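PDB 2G29: nitrate transport protein nrtA from Synechocystis sp., which binds nitrate in the periplasm as the substrate-binding protein of the NrtABCD ABC transporter, which takes up nitrate and probably also nitrite. Local coordinates for residues 68-81 and 89-102. Sequence-based numbering, arbitrary orientation.
With NO3 (nitrate ion), chain B.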
ATOM      1  N   LEU A  68      -2.009 -15.963  -5.301  1.00 11.39           N
ATOM      2  CA  LEU A  68      -0.793 -16.563  -4.737  1.00 11.78           C
ATOM      3  C   LEU A  68       0.052 -15.733  -3.811  1.00 11.42           C
ATOM      4  O   LEU A  68       0.568 -14.696  -4.207  1.00 11.49           O
ATOM      5  CB  LEU A  68       0.089 -16.991  -5.888  1.00 13.03           C
ATOM      6  CG  LEU A  68      -0.573 -17.959  -6.863  1.00 12.96           C
ATOM      7  CD1 LEU A  68       0.187 -17.964  -8.162  1.00 14.53           C
ATOM      8  CD2 LEU A  68      -0.620 -19.349  -6.235  1.00 14.34           C
ATOM      9  N   LYS A  69       0.192 -16.207  -2.589  1.00 11.11           N
ATOM     10  CA  LYS A  69       0.940 -15.481  -1.577  1.00 11.06           C
ATOM     11  C   LYS A  69       2.417 -15.376  -1.944  1.00 10.91           C
ATOM     12  O   LYS A  69       3.053 -16.376  -2.303  1.00 13.08           O
ATOM     13  CB  LYS A  69       0.810 -16.174  -0.214  1.00 12.52           C
ATOM     14  CG  LYS A  69       1.398 -15.310   0.919  1.00 14.64           C
ATOM     15  CD  LYS A  69       1.408 -15.989   2.274  1.00 19.76           C
ATOM     16  CE  LYS A  69       0.049 -16.273   2.824  1.00 21.35           C
ATOM     17  NZ  LYS A  69       0.223 -16.982   4.139  1.00 23.56           N
ATOM     18  N   GLN A  70       2.950 -14.157  -1.842  1.00  9.74           N
ATOM     19  CA  GLN A  70       4.361 -13.846  -2.104  1.00  9.90           C
ATOM     20  C   GLN A  70       5.053 -13.683  -0.754  1.00 10.26           C
ATOM     21  O   GLN A  70       4.434 -13.240   0.221  1.00 10.78           O
ATOM     22  CB  GLN A  70       4.467 -12.542  -2.899  1.00  9.58           C
ATOM     23  CG  GLN A  70       3.632 -12.527  -4.180  1.00  9.50           C
ATOM     24  CD  GLN A  70       4.176 -13.498  -5.231  1.00 12.96           C
ATOM     25  OE1 GLN A  70       5.265 -13.282  -5.779  1.00 12.98           O
ATOM     26  NE2 GLN A  70       3.407 -14.558  -5.533  1.00 12.56           N
ATOM     27  N   ALA A  71       6.333 -14.025  -0.689  1.00 10.25           N
ATOM     28  CA  ALA A  71       7.071 -13.924   0.581  1.00 11.73           C
ATOM     29  C   ALA A  71       7.454 -12.488   0.928  1.00 11.20           C
ATOM     30  O   ALA A  71       7.448 -12.120   2.116  1.00 11.60           O
ATOM     31  CB  ALA A  71       8.333 -14.817   0.532  1.00 12.13           C
ATOM     32  N   SER A  72       7.776 -11.687  -0.086  1.00 10.62           N
ATOM     33  CA  SER A  72       8.184 -10.301   0.172  1.00  9.38           C
ATOM     34  C   SER A  72       7.944  -9.438  -1.046  1.00  9.62           C
ATOM     35  O   SER A  72       7.565  -9.938  -2.116  1.00  9.37           O
ATOM     36  CB  SER A  72       9.681 -10.276   0.499  1.00  9.88           C
ATOM     37  OG  SER A  72      10.440 -10.635  -0.700  1.00 11.23           O
ATOM     38  N   TRP A  73       8.162  -8.128  -0.917  1.00  9.50           N
ATOM     39  CA  TRP A  73       7.976  -7.279  -2.070  1.00  8.40           C
ATOM     40  C   TRP A  73       9.100  -7.562  -3.070  1.00  8.37           C
ATOM     41  O   TRP A  73       8.907  -7.431  -4.259  1.00 10.55           O
ATOM     42  CB  TRP A  73       7.892  -5.800  -1.655  1.00  9.30           C
ATOM     43  CG  TRP A  73       6.594  -5.496  -0.962  1.00  8.79           C
ATOM     44  CD1 TRP A  73       6.443  -5.024   0.297  1.00  8.75           C
ATOM     45  CD2 TRP A  73       5.260  -5.675  -1.497  1.00  9.50           C
ATOM     46  NE1 TRP A  73       5.108  -4.885   0.595  1.00 10.51           N
ATOM     47  CE2 TRP A  73       4.361  -5.269  -0.484  1.00  9.02           C
ATOM     48  CE3 TRP A  73       4.745  -6.110  -2.738  1.00  9.08           C
ATOM     49  CZ2 TRP A  73       2.988  -5.343  -0.637  1.00  9.34           C
ATOM     50  CZ3 TRP A  73       3.380  -6.181  -2.894  1.00  9.68           C
ATOM     51  CH2 TRP A  73       2.505  -5.780  -1.850  1.00  8.89           C
ATOM     52  N   GLY A  74      10.239  -8.018  -2.564  1.00 10.04           N
ATOM     53  CA  GLY A  74      11.331  -8.369  -3.457  1.00 10.08           C
ATOM     54  C   GLY A  74      10.970  -9.592  -4.283  1.00 10.17           C
ATOM     55  O   GLY A  74      11.248  -9.604  -5.472  1.00 10.96           O
ATOM     56  N   THR A  75      10.330 -10.599  -3.678  1.00 10.13           N
ATOM     57  CA  THR A  75       9.958 -11.762  -4.486  1.00 10.85           C
ATOM     58  C   THR A  75       8.786 -11.465  -5.383  1.00 10.61           C
ATOM     59  O   THR A  75       8.684 -12.009  -6.471  1.00 11.00           O
ATOM     60  CB  THR A  75       9.651 -13.040  -3.670  1.00 10.54           C
ATOM     61  OG1 THR A  75       8.498 -12.855  -2.856  1.00 12.00           O
ATOM     62  CG2 THR A  75      10.824 -13.453  -2.845  1.00 10.86           C
ATOM     63  N   THR A  76       7.901 -10.585  -4.951  1.00 10.43           N
ATOM     64  CA  THR A  76       6.790 -10.131  -5.817  1.00  9.63           C
ATOM     65  C   THR A  76       7.393  -9.514  -7.085  1.00 11.30           C
ATOM     66  O   THR A  76       6.972  -9.837  -8.197  1.00 11.56           O
ATOM     67  CB  THR A  76       5.938  -9.055  -5.106  1.00  9.79           C
ATOM     68  OG1 THR A  76       5.291  -9.655  -3.968  1.00 10.60           O
ATOM     69  CG2 THR A  76       4.869  -8.506  -6.040  1.00 10.80           C
ATOM     70  N   ARG A  77       8.370  -8.623  -6.917  1.00 11.31           N
ATOM     71  CA  ARG A  77       9.053  -7.981  -8.033  1.00 11.13           C
ATOM     72  C   ARG A  77       9.706  -9.052  -8.895  1.00 10.77           C
ATOM     73  O   ARG A  77       9.597  -9.014 -10.123  1.00 11.13           O
ATOM     74  CB  ARG A  77      10.112  -7.009  -7.472  1.00 11.65           C
ATOM     75  CG  ARG A  77      11.047  -6.319  -8.502  1.00 13.67           C
ATOM     76  CD  ARG A  77      12.265  -7.164  -8.895  1.00 14.30           C
ATOM     77  NE  ARG A  77      12.910  -7.757  -7.725  1.00 13.39           N
ATOM     78  CZ  ARG A  77      13.569  -7.086  -6.785  1.00 16.85           C
ATOM     79  NH1 ARG A  77      13.706  -5.765  -6.870  1.00 16.21           N
ATOM     80  NH2 ARG A  77      14.048  -7.736  -5.728  1.00 14.63           N
ATOM     81  N   ASP A  78      10.350 -10.033  -8.259  1.00 10.14           N
ATOM     82  CA  ASP A  78      10.988 -11.107  -9.043  1.00 10.95           C
ATOM     83  C   ASP A  78       9.977 -11.866  -9.904  1.00 10.88           C
ATOM     84  O   ASP A  78      10.229 -12.140 -11.092  1.00 11.86           O
ATOM     85  CB  ASP A  78      11.692 -12.131  -8.149  1.00 11.98           C
ATOM     86  CG  ASP A  78      12.890 -11.546  -7.396  1.00 12.47           C
ATOM     87  OD1 ASP A  78      13.473 -10.520  -7.830  1.00 14.06           O
ATOM     88  OD2 ASP A  78      13.303 -12.128  -6.375  1.00 15.09           O
ATOM     89  N   ASN A  79       8.844 -12.213  -9.319  1.00 11.31           N
ATOM     90  CA  ASN A  79       7.840 -12.960 -10.059  1.00 11.07           C
ATOM     91  C   ASN A  79       7.162 -12.145 -11.149  1.00 10.74           C
ATOM     92  O   ASN A  79       6.762 -12.696 -12.167  1.00 11.56           O
ATOM     93  CB  ASN A  79       6.833 -13.577  -9.072  1.00 13.07           C
ATOM     94  CG  ASN A  79       7.420 -14.770  -8.342  1.00 13.05           C
ATOM     95  OD1 ASN A  79       8.139 -15.556  -8.958  1.00 13.74           O
ATOM     96  ND2 ASN A  79       7.131 -14.920  -7.034  1.00 10.98           N
ATOM     97  N   LEU A  80       7.040 -10.834 -10.959  1.00 11.09           N
ATOM     98  CA  LEU A  80       6.466  -9.984 -12.000  1.00 10.94           C
ATOM     99  C   LEU A  80       7.468  -9.835 -13.156  1.00 11.98           C
ATOM    100  O   LEU A  80       7.066  -9.799 -14.310  1.00 12.36           O
ATOM    101  CB  LEU A  80       6.101  -8.605 -11.433  1.00 11.12           C
ATOM    102  CG  LEU A  80       4.808  -8.596 -10.603  1.00 10.92           C
ATOM    103  CD1 LEU A  80       4.771  -7.313  -9.802  1.00 10.73           C
ATOM    104  CD2 LEU A  80       3.581  -8.666 -11.497  1.00 11.28           C
ATOM    105  N   VAL A  81       8.759  -9.729 -12.848  1.00 12.42           N
ATOM    106  CA  VAL A  81       9.771  -9.627 -13.907  1.00 11.86           C
ATOM    107  C   VAL A  81       9.766 -10.945 -14.720  1.00 13.01           C
ATOM    108  O   VAL A  81       9.863 -10.941 -15.955  1.00 14.60           O
ATOM    109  CB  VAL A  81      11.171  -9.311 -13.314  1.00 13.27           C
ATOM    110  CG1 VAL A  81      12.235  -9.467 -14.378  1.00 14.46           C
ATOM    111  CG2 VAL A  81      11.197  -7.878 -12.797  1.00 14.37           C
ATOM    112  N   ILE A  89       4.318 -14.384 -12.031  1.00 11.01           N
ATOM    113  CA  ILE A  89       2.922 -13.932 -11.929  1.00 10.62           C
ATOM    114  C   ILE A  89       2.606 -12.865 -12.983  1.00 11.17           C
ATOM    115  O   ILE A  89       3.522 -12.232 -13.545  1.00 12.54           O
ATOM    116  CB  ILE A  89       2.582 -13.383 -10.463  1.00 11.95           C
ATOM    117  CG1 ILE A  89       3.518 -12.193 -10.126  1.00 11.46           C
ATOM    118  CG2 ILE A  89       2.716 -14.505  -9.431  1.00 12.55           C
ATOM    119  CD1 ILE A  89       3.301 -11.685  -8.723  1.00 12.47           C
ATOM    120  N   ASP A  90       1.317 -12.673 -13.247  1.00 12.17           N
ATOM    121  CA  ASP A  90       0.815 -11.703 -14.217  1.00 10.76           C
ATOM    122  C   ASP A  90       0.497 -10.337 -13.621  1.00 11.20           C
ATOM    123  O   ASP A  90       0.487  -9.325 -14.341  1.00 12.05           O
ATOM    124  CB  ASP A  90      -0.482 -12.234 -14.860  1.00 12.23           C
ATOM    125  CG  ASP A  90      -0.307 -13.611 -15.516  1.00 13.06           C
ATOM    126  OD1 ASP A  90       0.472 -13.720 -16.479  1.00 14.27           O
ATOM    127  OD2 ASP A  90      -0.948 -14.577 -15.048  1.00 14.04           O
ATOM    128  N   GLY A  91       0.188 -10.323 -12.324  1.00 10.35           N
ATOM    129  CA  GLY A  91      -0.145  -9.077 -11.670  1.00 11.00           C
ATOM    130  C   GLY A  91      -0.107  -9.289 -10.175  1.00  9.56           C
ATOM    131  O   GLY A  91       0.164 -10.396  -9.695  1.00 11.06           O
ATOM    132  N   ALA A  92      -0.417  -8.243  -9.419  1.00 11.27           N
ATOM    133  CA  ALA A  92      -0.331  -8.348  -7.966  1.00 10.56           C
ATOM    134  C   ALA A  92      -0.999  -7.218  -7.223  1.00 10.98           C
ATOM    135  O   ALA A  92      -1.206  -6.139  -7.778  1.00 11.66           O
ATOM    136  CB  ALA A  92       1.161  -8.309  -7.559  1.00 11.22           C
ATOM    137  N   HIS A  93      -1.308  -7.513  -5.954  1.00 11.13           N
ATOM    138  CA  HIS A  93      -1.708  -6.523  -4.956  1.00 10.91           C
ATOM    139  C   HIS A  93      -0.270  -6.001  -4.733  1.00 11.17           C
ATOM    140  O   HIS A  93       0.637  -6.762  -4.429  1.00 11.98           O
ATOM    141  CB  HIS A  93      -2.343  -7.270  -3.761  1.00 10.68           C
ATOM    142  CG  HIS A  93      -1.890  -6.830  -2.392  1.00  9.41           C
ATOM    143  ND1 HIS A  93      -2.452  -5.786  -1.685  1.00 12.88           N
ATOM    144  CD2 HIS A  93      -1.010  -7.427  -1.553  1.00  7.85           C
ATOM    145  CE1 HIS A  93      -1.947  -5.771  -0.452  1.00  6.89           C
ATOM    146  NE2 HIS A  93      -1.083  -6.757  -0.351  1.00 11.94           N
ATOM    147  N   ILE A  94      -0.066  -4.694  -4.884  1.00  9.80           N
ATOM    148  CA  ILE A  94       1.283  -4.149  -4.864  1.00 10.45           C
ATOM    149  C   ILE A  94       1.391  -2.720  -4.350  1.00 10.16           C
ATOM    150  O   ILE A  94       0.452  -1.942  -4.422  1.00 10.62           O
ATOM    151  CB  ILE A  94       1.847  -4.260  -6.316  1.00 11.70           C
ATOM    152  CG1 ILE A  94       3.362  -4.039  -6.328  1.00 10.39           C
ATOM    153  CG2 ILE A  94       1.125  -3.286  -7.241  1.00 11.73           C
ATOM    154  CD1 ILE A  94       4.041  -4.685  -7.600  1.00 14.02           C
ATOM    155  N   LEU A  95       2.552  -2.373  -3.807  1.00  9.22           N
ATOM    156  CA  LEU A  95       2.758  -0.994  -3.343  1.00 10.25           C
ATOM    157  C   LEU A  95       2.654  -0.093  -4.597  1.00  9.67           C
ATOM    158  O   LEU A  95       3.250  -0.403  -5.646  1.00  9.97           O
ATOM    159  CB  LEU A  95       4.163  -0.870  -2.745  1.00  9.84           C
ATOM    160  CG  LEU A  95       4.504  -1.863  -1.629  1.00  9.25           C
ATOM    161  CD1 LEU A  95       5.903  -1.575  -1.055  1.00 10.42           C
ATOM    162  CD2 LEU A  95       3.487  -1.758  -0.493  1.00  9.83           C
ATOM    163  N   THR A  96       1.956   1.038  -4.512  1.00  9.53           N
ATOM    164  CA  THR A  96       1.797   1.900  -5.694  1.00  9.62           C
ATOM    165  C   THR A  96       3.098   2.283  -6.447  1.00  9.60           C
ATOM    166  O   THR A  96       3.106   2.274  -7.660  1.00 10.15           O
ATOM    167  CB  THR A  96       0.963   3.188  -5.360  1.00 10.22           C
ATOM    168  OG1 THR A  96      -0.395   2.797  -5.155  1.00 11.42           O
ATOM    169  CG2 THR A  96       1.022   4.236  -6.475  1.00 11.15           C
ATOM    170  N   PRO A  97       4.201   2.599  -5.743  1.00  9.71           N
ATOM    171  CA  PRO A  97       5.401   2.955  -6.522  1.00  9.60           C
ATOM    172  C   PRO A  97       5.980   1.816  -7.313  1.00  9.12           C
ATOM    173  O   PRO A  97       6.608   2.059  -8.331  1.00 10.11           O
ATOM    174  CB  PRO A  97       6.420   3.458  -5.480  1.00 11.07           C
ATOM    175  CG  PRO A  97       5.810   3.156  -4.156  1.00 18.56           C
ATOM    176  CD  PRO A  97       4.357   2.897  -4.310  1.00 11.22           C
ATOM    177  N   MET A  98       5.727   0.583  -6.895  1.00  9.77           N
ATOM    178  CA  MET A  98       6.378  -0.530  -7.594  1.00  9.77           C
ATOM    179  C   MET A  98       6.127  -0.703  -9.088  1.00  9.69           C
ATOM    180  O   MET A  98       7.072  -0.982  -9.828  1.00 10.04           O
ATOM    181  CB  MET A  98       6.214  -1.853  -6.821  1.00  9.03           C
ATOM    182  CG  MET A  98       7.050  -1.854  -5.526  1.00  9.84           C
ATOM    183  SD  MET A  98       6.664  -3.301  -4.465  1.00 10.77           S
ATOM    184  CE  MET A  98       7.400  -4.614  -5.488  1.00 11.19           C
ATOM    185  N   PRO A  99       4.889  -0.555  -9.566  1.00  9.37           N
ATOM    186  CA  PRO A  99       4.711  -0.719 -11.013  1.00 10.63           C
ATOM    187  C   PRO A  99       5.563   0.302 -11.776  1.00  9.65           C
ATOM    188  O   PRO A  99       6.046   0.009 -12.887  1.00 10.38           O
ATOM    189  CB  PRO A  99       3.208  -0.494 -11.200  1.00 10.52           C
ATOM    190  CG  PRO A  99       2.658  -1.113  -9.946  1.00 11.08           C
ATOM    191  CD  PRO A  99       3.597  -0.619  -8.860  1.00  9.49           C
ATOM    192  N   TYR A 100       5.800   1.481 -11.186  1.00  9.51           N
ATOM    193  CA  TYR A 100       6.614   2.507 -11.809  1.00  9.61           C
ATOM    194  C   TYR A 100       8.099   2.120 -11.771  1.00  9.67           C
ATOM    195  O   TYR A 100       8.791   2.204 -12.780  1.00 11.54           O
ATOM    196  CB  TYR A 100       6.414   3.844 -11.084  1.00  9.87           C
ATOM    197  CG  TYR A 100       5.083   4.449 -11.440  1.00  9.88           C
ATOM    198  CD1 TYR A 100       3.959   4.292 -10.615  1.00 10.60           C
ATOM    199  CD2 TYR A 100       4.928   5.106 -12.661  1.00  9.74           C
ATOM    200  CE1 TYR A 100       2.727   4.775 -11.005  1.00  9.67           C
ATOM    201  CE2 TYR A 100       3.699   5.588 -13.072  1.00 10.03           C
ATOM    202  CZ  TYR A 100       2.606   5.418 -12.241  1.00 10.43           C
ATOM    203  OH  TYR A 100       1.397   5.881 -12.680  1.00 10.49           O
ATOM    204  N   LEU A 101       8.585   1.701 -10.609  1.00 11.09           N
ATOM    205  CA  LEU A 101      10.000   1.340 -10.494  1.00 10.66           C
ATOM    206  C   LEU A 101      10.346   0.117 -11.357  1.00 10.48           C
ATOM    207  O   LEU A 101      11.450  -0.017 -11.861  1.00 10.95           O
ATOM    208  CB  LEU A 101      10.336   1.095  -9.033  1.00 12.55           C
ATOM    209  CG  LEU A 101      10.085   2.309  -8.109  1.00 13.68           C
ATOM    210  CD1 LEU A 101      10.108   1.849  -6.674  1.00 15.02           C
ATOM    211  CD2 LEU A 101      11.135   3.408  -8.319  1.00 16.28           C
ATOM    212  N   ILE A 102       9.392  -0.787 -11.519  1.00 10.31           N
ATOM    213  CA  ILE A 102       9.612  -1.972 -12.339  1.00  9.87           C
ATOM    214  C   ILE A 102       9.537  -1.611 -13.841  1.00 10.90           C
ATOM    215  O   ILE A 102      10.338  -2.096 -14.653  1.00 10.07           O
ATOM    216  CB  ILE A 102       8.587  -3.080 -11.991  1.00 10.12           C
ATOM    217  CG1 ILE A 102       8.849  -3.562 -10.562  1.00 10.96           C
ATOM    218  CG2 ILE A 102       8.708  -4.228 -12.990  1.00 10.49           C
ATOM    219  CD1 ILE A 102       7.723  -4.486 -10.007  1.00 11.35           C
TER
HETATM  220  N   NO3 B 700       2.759  -3.610   3.837  1.00 13.58           N
HETATM  221  O1  NO3 B 700       1.502  -3.081   3.920  1.00 11.55           O
HETATM  222  O2  NO3 B 700       3.627  -3.979   4.809  1.00 13.12           O
HETATM  223  O3  NO3 B 700       3.314  -3.782   2.434  1.00 12.31           O
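Trp73 lies against Leu95 and Met98. Its CB, on the first turn of helix 73-82, meets SD and CE of Met98; the methionine chain bends at its last torsion (chi3 70°), which lays CE near the Trp73 carbonyl oxygen. Further out, Met98 SD sits beside CE3 and oblique to the six-membered ring of Trp73, 4.6 Å from its centroid, a Met-aromatic contact. Leu95 covers one face: its CD1, over CG and CD1 of the indole, stands 3.8 Å from the centroid of the Trp73 five-membered ring and only 11° off its normal, a CH-pi contact, while Leu95 CG rests on CD2 and CE2 and Leu95 CD2 on CZ2. At the far rim, Trp73 CZ3 lies 3.5 Å from Ile94 CA and, together with CH2, meets His93 O near the ring plane (CZ3 at 3.2 Å), a buried carbonyl oxygen with no hydrogen-bond partner in the model. The polar end is Trp73 NE1, which donates to nitrate O3 at 2.8 Å with an N-H...O angle of 149°. With an alanine in place of Trp73, the nitrate would probably lose this donor and Leu95 and Met98 the flat surface they pack on.

Deeper down, Leu80 and Ile94 meet tip to tip, CD1 to CD1 at 3.5 Å, while the other Leu80 methyl, CD2, packs on Gly91 CA and Ile89 CG1. Ile89 N donates to Asn79 O (3.0 Å, nearly straight). Asn79 in turn gives ND2 to Gln70 OE1, fixing the amide whose OE1 lies against Ile89 CD1.

Lys240 NZ and Gly211 N also bind the nitrate. Helix 73-82 connects strand 66-69 to the parallel strand 91-95, with 36-39 between them, a beta-alpha-beta crossover of a two-domain periplasmic binding protein, with the anion site at the strands' C-terminal ends.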